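Long-range contacts in putative glucose-6-phosphate 1-epimerase (Salmonella typhimurium, PDB 2HTA), which probably interconverts the alpha and beta anomers of glucose 6-phosphate and related hexose 6-phosphates, acting as a mutarotase: residues A[54-62]-A[113-121]; A[128-138]-A[150-160]. All coordinates share one frame; numbering follows the deposited sequence.

Contact 1: residues A[54-62]-A[113-121]; sequences SFALQGAHL and ARNLPWALK
Trp118 lies flat against the turn Leu57-Ala60, and this is the tight half of the contact. The methyl CB of Ala60 sits over the six-membered ring, 3.8 Å from its centroid, while the peptide between Gly59 and Ala60 covers the pyrrole side of the same face. The rotation of the indole is fixed further by NE1, which donates to Ala113 O at 3.0 Å, nearly straight and in the ring plane. Backbone bonds lock the turn in place. Trp118 N reaches Leu57 O at 2.8 Å from above the carbonyl plane, and Ala60 N closes the turn on the same oxygen from the opposite face. Gly59 N gives a second 2.8 Å bond, to Leu116 O; its CA makes a CA-H...O contact with Ala113 O, and the Arg114 carbonyl lies close alongside, where glycine has no side chain to collide with it. Toward the surface the packing slackens: Leu57 CD2 lies against Trp118 O at 3.4 Å but meets Leu120 CB more loosely, at 4.2 Å, and Pro117 turns its ring outward. At the other end a water bridges His61 ND1 and Arg114 O. The core is a type II beta turn, with glycine third, joining antiparallel strands 51-56 and 61-67 and backed by the segment that carries Arg114, a substrate-binding residue by similarity.

Contact 2: residues A[128-138]-A[150-160]; sequences NGVMLTFELQS and FTLLARFKVGK
Val130 to Gln137 pair residue for residue with Val158 back to Thr151, and the backbone ladder comes first. Four hydrogen-bonded pairs, Val130-Val158, Leu132-Phe156, Phe134-Ala154 and Leu136-Leu152, each exchange two N-H...O bonds; the Phe134 N to Ala154 O bond, at 2.8 Å, is almost straight (174°). Between them CA-H...O contacts fill in, such as Glu135 CA to Leu152 O at 3.3 Å. Beyond the last pair, Ser138 N donates to Phe150 O, and Ser138 OG accepts from Phe150 N at 3.0 Å while also bonding Asp149.

These are adjacent antiparallel strands of the large sheet in the beta-sandwich fold of galactose mutarotase relatives, linked by a connection that carries helix 140-145.

Apolar packing occupies the buried face. The rings of Phe134 and Phe156 meet with planes nearly perpendicular (87°), CD1 of the first 3.5 Å from CE1 of the second, and Phe55 touches both. Further along, the Phe150 side chain stands between its own N and carbonyl carbon (chi1 68°), which lays one ring face under the Ser138 backbone, N over the ring centre; Leu136 CG approaches the rim in plane. Leu132 CD1 reaches across to Val158 CG2.

Polar and mixed pairs line the other face. Gln137 NE2 donates to Thr151 OG1 at 3.1 Å, close to the amide plane of Gln137, the two side chains running alongside each other. Thr151 CG2 turns instead to Glu135, lying 3.6 Å from OE2. Thr133 sets its CG2 methyl, anti to the backbone N, against Leu153 CD2 at 3.9 Å; its OG1 lies beside CG of Arg155, whose NH2 forms a salt bridge with Glu167. Nearest the far end, the Met131 and Lys157 chains run side by side, CE to CE 4.0 Å.

How the contacts relate
Contact 1 runs directly into contact 2: strand 119-125, which begins in segment 113-121, is the edge strand beside 130-137. Two probable hydrogen bonds join them, Lys121 N to Thr133 O at 2.8 Å and Ala119 O to Glu135 N at 2.9 Å. The turn of contact 1 also rests on the buried face of contact 2, with Ala60 O 3.4 Å from Phe156 CZ, and Trp118 packs on Phe134, Leu136, Leu152 and Ala154. Contact 1 is the nearer to the probable active site: the Arg114 side chain lies about 6 Å from those of Arg89, a substrate-binding residue by similarity, and His179, the probable active-site histidine, whereas Phe156 is about 11 Å from His179, side chain to side chain.

Contact 1: residues A[54-62]-A[113-121]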
loop_
_atom_site.group_PDB
_atom_site.type_symbol
_atom_site.label_atom_id
_atom_site.label_comp_id
_atom_site.label_asym_id
_atom_site.label_seq_id
_atom_site.Cartn_x
_atom_site.Cartn_y
_atom_site.Cartn_z
ATOM N N SER A 54 0.544 -12.242 1.314
ATOM C CA SER A 54 1.740 -12.528 0.502
ATOM C C SER A 54 2.426 -11.205 0.223
ATOM O O SER A 54 1.783 -10.148 0.245
ATOM C CB SER A 54 1.359 -13.218 -0.829
ATOM O OG SER A 54 0.394 -12.467 -1.580
ATOM N N PHE A 55 3.717 -11.293 -0.075
ATOM C CA PHE A 55 4.548 -10.128 -0.253
ATOM C C PHE A 55 5.457 -10.386 -1.445
ATOM O O PHE A 55 5.816 -11.526 -1.713
ATOM C CB PHE A 55 5.488 -10.010 0.931
ATOM C CG PHE A 55 4.826 -9.712 2.240
ATOM C CD1 PHE A 55 4.769 -8.400 2.738
ATOM C CD2 PHE A 55 4.319 -10.757 3.018
ATOM C CE1 PHE A 55 4.134 -8.146 3.987
ATOM C CE2 PHE A 55 3.707 -10.513 4.259
ATOM C CZ PHE A 55 3.632 -9.217 4.742
ATOM N N ALA A 56 5.897 -9.328 -2.126
ATOM C CA ALA A 56 7.082 -9.461 -2.956
ATOM C C ALA A 56 8.255 -8.909 -2.143
ATOM O O ALA A 56 8.128 -7.866 -1.446
ATOM C CB ALA A 56 6.919 -8.649 -4.265
ATOM N N LEU A 57 9.427 -9.550 -2.292
ATOM C CA LEU A 57 10.667 -8.983 -1.762
ATOM C C LEU A 57 10.923 -7.644 -2.410
ATOM O O LEU A 57 11.426 -6.714 -1.744
ATOM C CB LEU A 57 11.887 -9.889 -1.976
ATOM C CG LEU A 57 11.856 -11.149 -1.097
ATOM C CD1 LEU A 57 13.020 -12.094 -1.449
ATOM C CD2 LEU A 57 11.917 -10.792 0.428
ATOM N N GLN A 58 10.630 -7.555 -3.707
ATOM C CA GLN A 58 10.735 -6.266 -4.415
ATOM C C GLN A 58 9.746 -5.252 -3.867
ATOM O O GLN A 58 8.528 -5.457 -3.934
ATOM C CB GLN A 58 10.543 -6.460 -5.922
ATOM C CG GLN A 58 10.679 -5.173 -6.702
ATOM C CD GLN A 58 10.741 -5.489 -8.163
ATOM O OE1 GLN A 58 11.756 -5.955 -8.645
ATOM N NE2 GLN A 58 9.663 -5.261 -8.857
ATOM N N GLY A 59 10.244 -4.155 -3.301
ATOM C CA GLY A 59 9.362 -3.197 -2.668
ATOM C C GLY A 59 8.799 -3.566 -1.297
ATOM O O GLY A 59 7.905 -2.851 -0.804
ATOM N N ALA A 60 9.294 -4.644 -0.675
ATOM C CA ALA A 60 8.638 -5.223 0.528
ATOM C C ALA A 60 7.139 -5.021 0.387
ATOM O O ALA A 60 6.492 -4.395 1.252
ATOM C CB ALA A 60 9.131 -4.535 1.804
ATOM N N HIS A 61 6.605 -5.484 -0.735
ATOM C CA HIS A 61 5.295 -5.066 -1.209
ATOM C C HIS A 61 4.249 -6.067 -0.756
ATOM O O HIS A 61 4.195 -7.206 -1.230
ATOM C CB HIS A 61 5.311 -5.016 -2.747
ATOM C CG HIS A 61 4.188 -4.218 -3.353
ATOM N ND1 HIS A 61 4.409 -3.147 -4.209
ATOM C CD2 HIS A 61 2.839 -4.386 -3.305
ATOM C CE1 HIS A 61 3.240 -2.662 -4.605
ATOM N NE2 HIS A 61 2.272 -3.397 -4.063
ATOM N N LEU A 62 3.415 -5.635 0.182
ATOM C CA LEU A 62 2.300 -6.464 0.602
ATOM C C LEU A 62 1.308 -6.551 -0.564
ATOM O O LEU A 62 0.734 -5.583 -0.959
ATOM C CB LEU A 62 1.661 -5.839 1.860
ATOM C CG LEU A 62 0.423 -6.563 2.433
ATOM C CD1 LEU A 62 0.673 -8.018 2.880
ATOM C CD2 LEU A 62 -0.116 -5.697 3.625
ATOM N N ALA A 113 11.907 3.049 -3.675
ATOM C CA ALA A 113 11.923 1.863 -2.766
ATOM C C ALA A 113 11.037 0.706 -3.242
ATOM O O ALA A 113 11.362 -0.457 -3.017
ATOM C CB ALA A 113 11.534 2.315 -1.372
ATOM N N ARG A 114 9.961 1.017 -3.968
ATOM C CA ARG A 114 8.999 -0.015 -4.434
ATOM C C ARG A 114 9.563 -0.818 -5.591
ATOM O O ARG A 114 8.970 -1.821 -6.047
ATOM C CB ARG A 114 7.666 0.632 -4.785
ATOM C CG ARG A 114 7.729 1.671 -5.952
ATOM C CD ARG A 114 6.364 2.254 -6.097
ATOM N NE ARG A 114 6.262 3.187 -7.208
ATOM C CZ ARG A 114 5.180 3.364 -7.938
ATOM N NH1 ARG A 114 4.082 2.634 -7.719
ATOM N NH2 ARG A 114 5.197 4.269 -8.941
ATOM N N ASN A 115 10.692 -0.337 -6.133
ATOM C CA ASN A 115 11.317 -0.973 -7.309
ATOM C C ASN A 115 12.504 -1.869 -6.976
ATOM O O ASN A 115 12.964 -2.653 -7.845
ATOM C CB ASN A 115 11.821 0.104 -8.302
ATOM C CG ASN A 115 10.737 1.086 -8.721
ATOM O OD1 ASN A 115 10.536 2.143 -8.086
ATOM N ND2 ASN A 115 9.992 0.730 -9.753
ATOM N N LEU A 116 12.970 -1.839 -5.746
ATOM C CA LEU A 116 14.213 -2.539 -5.364
ATOM C C LEU A 116 13.942 -3.737 -4.451
ATOM O O LEU A 116 12.943 -3.733 -3.731
ATOM C CB LEU A 116 15.142 -1.558 -4.632
ATOM C CG LEU A 116 15.559 -0.329 -5.441
ATOM C CD1 LEU A 116 16.303 0.626 -4.472
ATOM C CD2 LEU A 116 16.483 -0.789 -6.607
ATOM N N PRO A 117 14.840 -4.754 -4.478
ATOM C CA PRO A 117 14.676 -5.900 -3.628
ATOM C C PRO A 117 15.030 -5.569 -2.200
ATOM O O PRO A 117 16.123 -5.039 -1.938
ATOM C CB PRO A 117 15.667 -6.922 -4.219
ATOM C CG PRO A 117 16.730 -6.066 -4.984
ATOM C CD PRO A 117 16.009 -4.865 -5.388
ATOM N N TRP A 118 14.104 -5.875 -1.292
ATOM C CA TRP A 118 14.349 -5.794 0.173
ATOM C C TRP A 118 14.659 -7.178 0.762
ATOM O O TRP A 118 14.190 -8.203 0.270
ATOM C CB TRP A 118 13.123 -5.291 0.941
ATOM C CG TRP A 118 12.604 -3.914 0.579
ATOM C CD1 TRP A 118 12.412 -3.410 -0.692
ATOM C CD2 TRP A 118 12.133 -2.909 1.490
ATOM N NE1 TRP A 118 11.865 -2.141 -0.619
ATOM C CE2 TRP A 118 11.678 -1.801 0.701
ATOM C CE3 TRP A 118 12.082 -2.815 2.878
ATOM C CZ2 TRP A 118 11.115 -0.625 1.274
ATOM C CZ3 TRP A 118 11.518 -1.637 3.464
ATOM C CH2 TRP A 118 11.061 -0.556 2.665
ATOM N N ALA A 119 15.385 -7.183 1.866
ATOM C CA ALA A 119 15.746 -8.451 2.517
ATOM C C ALA A 119 14.647 -8.723 3.540
ATOM O O ALA A 119 14.131 -7.803 4.135
ATOM C CB ALA A 119 17.131 -8.290 3.220
ATOM N N LEU A 120 14.286 -9.966 3.722
ATOM C CA LEU A 120 13.484 -10.320 4.873
ATOM C C LEU A 120 14.420 -10.559 6.027
ATOM O O LEU A 120 15.124 -11.597 6.110
ATOM C CB LEU A 120 12.643 -11.545 4.539
ATOM C CG LEU A 120 11.915 -12.234 5.712
ATOM C CD1 LEU A 120 10.880 -11.214 6.240
ATOM C CD2 LEU A 120 11.172 -13.513 5.307
ATOM N N LYS A 121 14.460 -9.590 6.955
ATOM C CA LYS A 121 15.443 -9.557 8.013
ATOM C C LYS A 121 14.986 -10.387 9.205
ATOM O O LYS A 121 15.836 -11.020 9.869
ATOM C CB LYS A 121 15.637 -8.098 8.470
ATOM C CG LYS A 121 16.733 -7.864 9.433
ATOM C CD LYS A 121 16.730 -6.379 9.910
ATOM C CE LYS A 121 18.016 -6.076 10.703
ATOM N NZ LYS A 121 19.276 -6.478 9.942
HETATM O O HOH W 1 6.317 -2.341 -6.240
#

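Contact 2: residues A[128-138]-A[150-160]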
loop_
_atom_site.group_PDB
_atom_site.type_symbol
_atom_site.label_atom_id
_atom_site.label_comp_id
_atom_site.label_asym_id
_atom_site.label_seq_id
_atom_site.Cartn_x
_atom_site.Cartn_y
_atom_site.Cartn_z
ATOM N N ASN A 128 -1.879 -16.594 16.419
ATOM C CA ASN A 128 -2.743 -15.484 15.969
ATOM C C ASN A 128 -2.315 -14.913 14.578
ATOM O O ASN A 128 -3.139 -14.409 13.835
ATOM C CB ASN A 128 -2.739 -14.337 16.984
ATOM C CG ASN A 128 -3.303 -14.762 18.320
ATOM O OD1 ASN A 128 -4.233 -15.550 18.353
ATOM N ND2 ASN A 128 -2.750 -14.269 19.384
ATOM N N GLY A 129 -1.037 -15.023 14.253
ATOM C CA GLY A 129 -0.631 -14.543 12.918
ATOM C C GLY A 129 0.875 -14.462 12.855
ATOM O O GLY A 129 1.567 -15.214 13.579
ATOM N N VAL A 130 1.404 -13.544 12.000
ATOM C CA VAL A 130 2.833 -13.518 11.704
ATOM C C VAL A 130 3.330 -12.069 11.713
ATOM O O VAL A 130 2.574 -11.159 11.337
ATOM C CB VAL A 130 3.132 -14.151 10.308
ATOM C CG1 VAL A 130 4.636 -14.221 10.066
ATOM C CG2 VAL A 130 2.576 -15.568 10.232
ATOM N N MET A 131 4.549 -11.856 12.179
ATOM C CA MET A 131 5.195 -10.519 12.091
ATOM C C MET A 131 6.372 -10.640 11.183
ATOM O O MET A 131 7.094 -11.638 11.288
ATOM C CB MET A 131 5.755 -10.113 13.477
ATOM C CG MET A 131 4.721 -9.949 14.610
ATOM S SD MET A 131 5.660 -9.592 16.193
ATOM C CE MET A 131 6.617 -8.110 15.738
ATOM N N LEU A 132 6.640 -9.624 10.346
ATOM C CA LEU A 132 7.784 -9.714 9.429
ATOM C C LEU A 132 8.455 -8.345 9.354
ATOM O O LEU A 132 7.765 -7.315 9.405
ATOM C CB LEU A 132 7.324 -10.056 7.997
ATOM C CG LEU A 132 6.535 -11.349 7.719
ATOM C CD1 LEU A 132 5.053 -11.060 7.882
ATOM C CD2 LEU A 132 6.825 -11.762 6.260
ATOM N N THR A 133 9.785 -8.357 9.228
ATOM C CA THR A 133 10.543 -7.106 9.063
ATOM C C THR A 133 11.361 -7.243 7.804
ATOM O O THR A 133 12.148 -8.171 7.685
ATOM C CB THR A 133 11.486 -6.902 10.180
ATOM O OG1 THR A 133 10.746 -6.815 11.411
ATOM C CG2 THR A 133 12.217 -5.593 9.986
ATOM N N PHE A 134 11.191 -6.292 6.891
ATOM C CA PHE A 134 11.970 -6.223 5.645
ATOM C C PHE A 134 12.907 -5.027 5.758
ATOM O O PHE A 134 12.581 -4.001 6.410
ATOM C CB PHE A 134 11.020 -6.028 4.451
ATOM C CG PHE A 134 10.126 -7.191 4.175
ATOM C CD1 PHE A 134 8.851 -7.318 4.819
ATOM C CD2 PHE A 134 10.535 -8.190 3.306
ATOM C CE1 PHE A 134 8.005 -8.430 4.516
ATOM C CE2 PHE A 134 9.677 -9.270 3.001
ATOM C CZ PHE A 134 8.442 -9.392 3.596
ATOM N N GLU A 135 14.062 -5.107 5.088
ATOM C CA GLU A 135 15.020 -3.988 5.176
ATOM C C GLU A 135 15.520 -3.620 3.760
ATOM O O GLU A 135 15.829 -4.509 2.963
ATOM C CB GLU A 135 16.213 -4.453 6.002
ATOM C CG GLU A 135 17.270 -3.363 6.177
ATOM C CD GLU A 135 18.414 -3.857 7.060
ATOM O OE1 GLU A 135 19.265 -4.611 6.578
ATOM O OE2 GLU A 135 18.421 -3.549 8.256
ATOM N N LEU A 136 15.657 -2.324 3.502
ATOM C CA LEU A 136 16.281 -1.838 2.275
ATOM C C LEU A 136 17.415 -0.926 2.677
ATOM O O LEU A 136 17.279 -0.143 3.613
ATOM C CB LEU A 136 15.281 -1.100 1.400
ATOM C CG LEU A 136 15.873 -0.603 0.047
ATOM C CD1 LEU A 136 15.980 -1.802 -0.927
ATOM C CD2 LEU A 136 14.890 0.383 -0.501
ATOM N N GLN A 137 18.584 -1.055 2.015
ATOM C CA GLN A 137 19.694 -0.142 2.323
ATOM C C GLN A 137 20.187 0.537 1.076
ATOM O O GLN A 137 20.064 0.003 -0.025
ATOM C CB GLN A 137 20.852 -0.869 2.969
ATOM C CG GLN A 137 20.459 -1.386 4.383
ATOM C CD GLN A 137 21.630 -1.878 5.131
ATOM O OE1 GLN A 137 22.099 -2.973 4.864
ATOM N NE2 GLN A 137 22.133 -1.076 6.078
ATOM N N SER A 138 20.771 1.701 1.255
ATOM C CA SER A 138 21.443 2.375 0.146
ATOM C C SER A 138 22.618 1.554 -0.353
ATOM O O SER A 138 23.149 0.675 0.350
ATOM C CB SER A 138 21.938 3.775 0.601
ATOM O OG SER A 138 22.613 3.683 1.827
ATOM N N PHE A 150 20.952 5.411 3.617
ATOM C CA PHE A 150 19.716 5.163 4.375
ATOM C C PHE A 150 19.602 3.660 4.702
ATOM O O PHE A 150 20.241 2.823 4.044
ATOM C CB PHE A 150 18.472 5.609 3.545
ATOM C CG PHE A 150 18.203 4.734 2.296
ATOM C CD1 PHE A 150 18.699 5.125 1.029
ATOM C CD2 PHE A 150 17.449 3.568 2.379
ATOM C CE1 PHE A 150 18.425 4.336 -0.078
ATOM C CE2 PHE A 150 17.227 2.735 1.290
ATOM C CZ PHE A 150 17.710 3.143 0.019
ATOM N N THR A 151 18.811 3.356 5.735
ATOM C CA THR A 151 18.294 2.003 5.965
ATOM C C THR A 151 16.788 2.184 6.223
ATOM O O THR A 151 16.385 2.945 7.130
ATOM C CB THR A 151 18.929 1.350 7.209
ATOM O OG1 THR A 151 20.343 1.301 7.036
ATOM C CG2 THR A 151 18.395 -0.064 7.363
ATOM N N LEU A 152 15.962 1.511 5.414
ATOM C CA LEU A 152 14.528 1.620 5.500
ATOM C C LEU A 152 14.041 0.260 5.989
ATOM O O LEU A 152 14.524 -0.779 5.496
ATOM C CB LEU A 152 13.951 1.795 4.096
ATOM C CG LEU A 152 13.154 2.975 3.605
ATOM C CD1 LEU A 152 12.425 2.608 2.239
ATOM C CD2 LEU A 152 12.175 3.559 4.622
ATOM N N LEU A 153 13.179 0.272 7.014
ATOM C CA LEU A 153 12.566 -0.930 7.548
ATOM C C LEU A 153 11.068 -0.896 7.345
ATOM O O LEU A 153 10.448 0.130 7.590
ATOM C CB LEU A 153 12.845 -1.091 9.064
ATOM C CG LEU A 153 14.350 -1.254 9.274
ATOM C CD1 LEU A 153 14.860 -0.757 10.564
ATOM C CD2 LEU A 153 14.756 -2.715 9.070
ATOM N N ALA A 154 10.487 -2.013 6.922
ATOM C CA ALA A 154 9.019 -2.129 6.786
ATOM C C ALA A 154 8.654 -3.310 7.697
ATOM O O ALA A 154 9.136 -4.433 7.483
ATOM C CB ALA A 154 8.599 -2.400 5.346
ATOM N N ARG A 155 7.890 -3.028 8.734
ATOM C CA ARG A 155 7.462 -4.062 9.704
ATOM C C ARG A 155 6.001 -4.268 9.507
ATOM O O ARG A 155 5.252 -3.279 9.451
ATOM C CB ARG A 155 7.757 -3.578 11.127
ATOM C CG ARG A 155 9.248 -3.293 11.385
ATOM C CD ARG A 155 9.470 -2.953 12.848
ATOM N NE ARG A 155 10.872 -3.058 13.216
ATOM C CZ ARG A 155 11.720 -2.033 13.204
ATOM N NH1 ARG A 155 12.994 -2.212 13.553
ATOM N NH2 ARG A 155 11.282 -0.826 12.884
ATOM N N PHE A 156 5.593 -5.529 9.330
ATOM C CA PHE A 156 4.212 -5.915 9.117
ATOM C C PHE A 156 3.730 -6.821 10.225
ATOM O O PHE A 156 4.515 -7.612 10.733
ATOM C CB PHE A 156 4.092 -6.714 7.834
ATOM C CG PHE A 156 4.463 -5.925 6.624
ATOM C CD1 PHE A 156 5.800 -5.817 6.247
ATOM C CD2 PHE A 156 3.478 -5.228 5.916
ATOM C CE1 PHE A 156 6.156 -5.038 5.083
ATOM C CE2 PHE A 156 3.835 -4.493 4.744
ATOM C CZ PHE A 156 5.159 -4.399 4.372
ATOM N N LYS A 157 2.457 -6.713 10.581
ATOM C CA LYS A 157 1.789 -7.706 11.471
ATOM C C LYS A 157 0.565 -8.183 10.722
ATOM O O LYS A 157 -0.291 -7.375 10.416
ATOM C CB LYS A 157 1.396 -7.019 12.777
ATOM C CG LYS A 157 2.566 -6.533 13.542
ATOM C CD LYS A 157 2.125 -6.271 15.013
ATOM C CE LYS A 157 3.293 -5.872 15.883
ATOM N NZ LYS A 157 2.776 -5.530 17.241
ATOM N N VAL A 158 0.503 -9.458 10.316
ATOM C CA VAL A 158 -0.631 -9.918 9.555
ATOM C C VAL A 158 -1.369 -10.972 10.350
ATOM O O VAL A 158 -0.783 -11.944 10.783
ATOM C CB VAL A 158 -0.269 -10.424 8.109
ATOM C CG1 VAL A 158 0.330 -9.246 7.297
ATOM C CG2 VAL A 158 0.765 -11.565 8.145
ATOM N N GLY A 159 -2.621 -10.704 10.599
ATOM C CA GLY A 159 -3.448 -11.579 11.398
ATOM C C GLY A 159 -4.876 -11.204 11.226
ATOM O O GLY A 159 -5.350 -10.955 10.119
ATOM N N LYS A 160 -5.609 -11.163 12.336
ATOM C CA LYS A 160 -7.005 -10.624 12.316
ATOM C C LYS A 160 -7.041 -9.156 11.831
ATOM O O LYS A 160 -8.007 -8.703 11.203
ATOM C CB LYS A 160 -7.554 -10.711 13.761
ATOM C CG LYS A 160 -8.954 -10.152 13.936
ATOM C CD LYS A 160 -9.532 -10.411 15.377
ATOM C CE LYS A 160 -8.635 -9.771 16.422
ATOM N NZ LYS A 160 -9.236 -9.615 17.824
#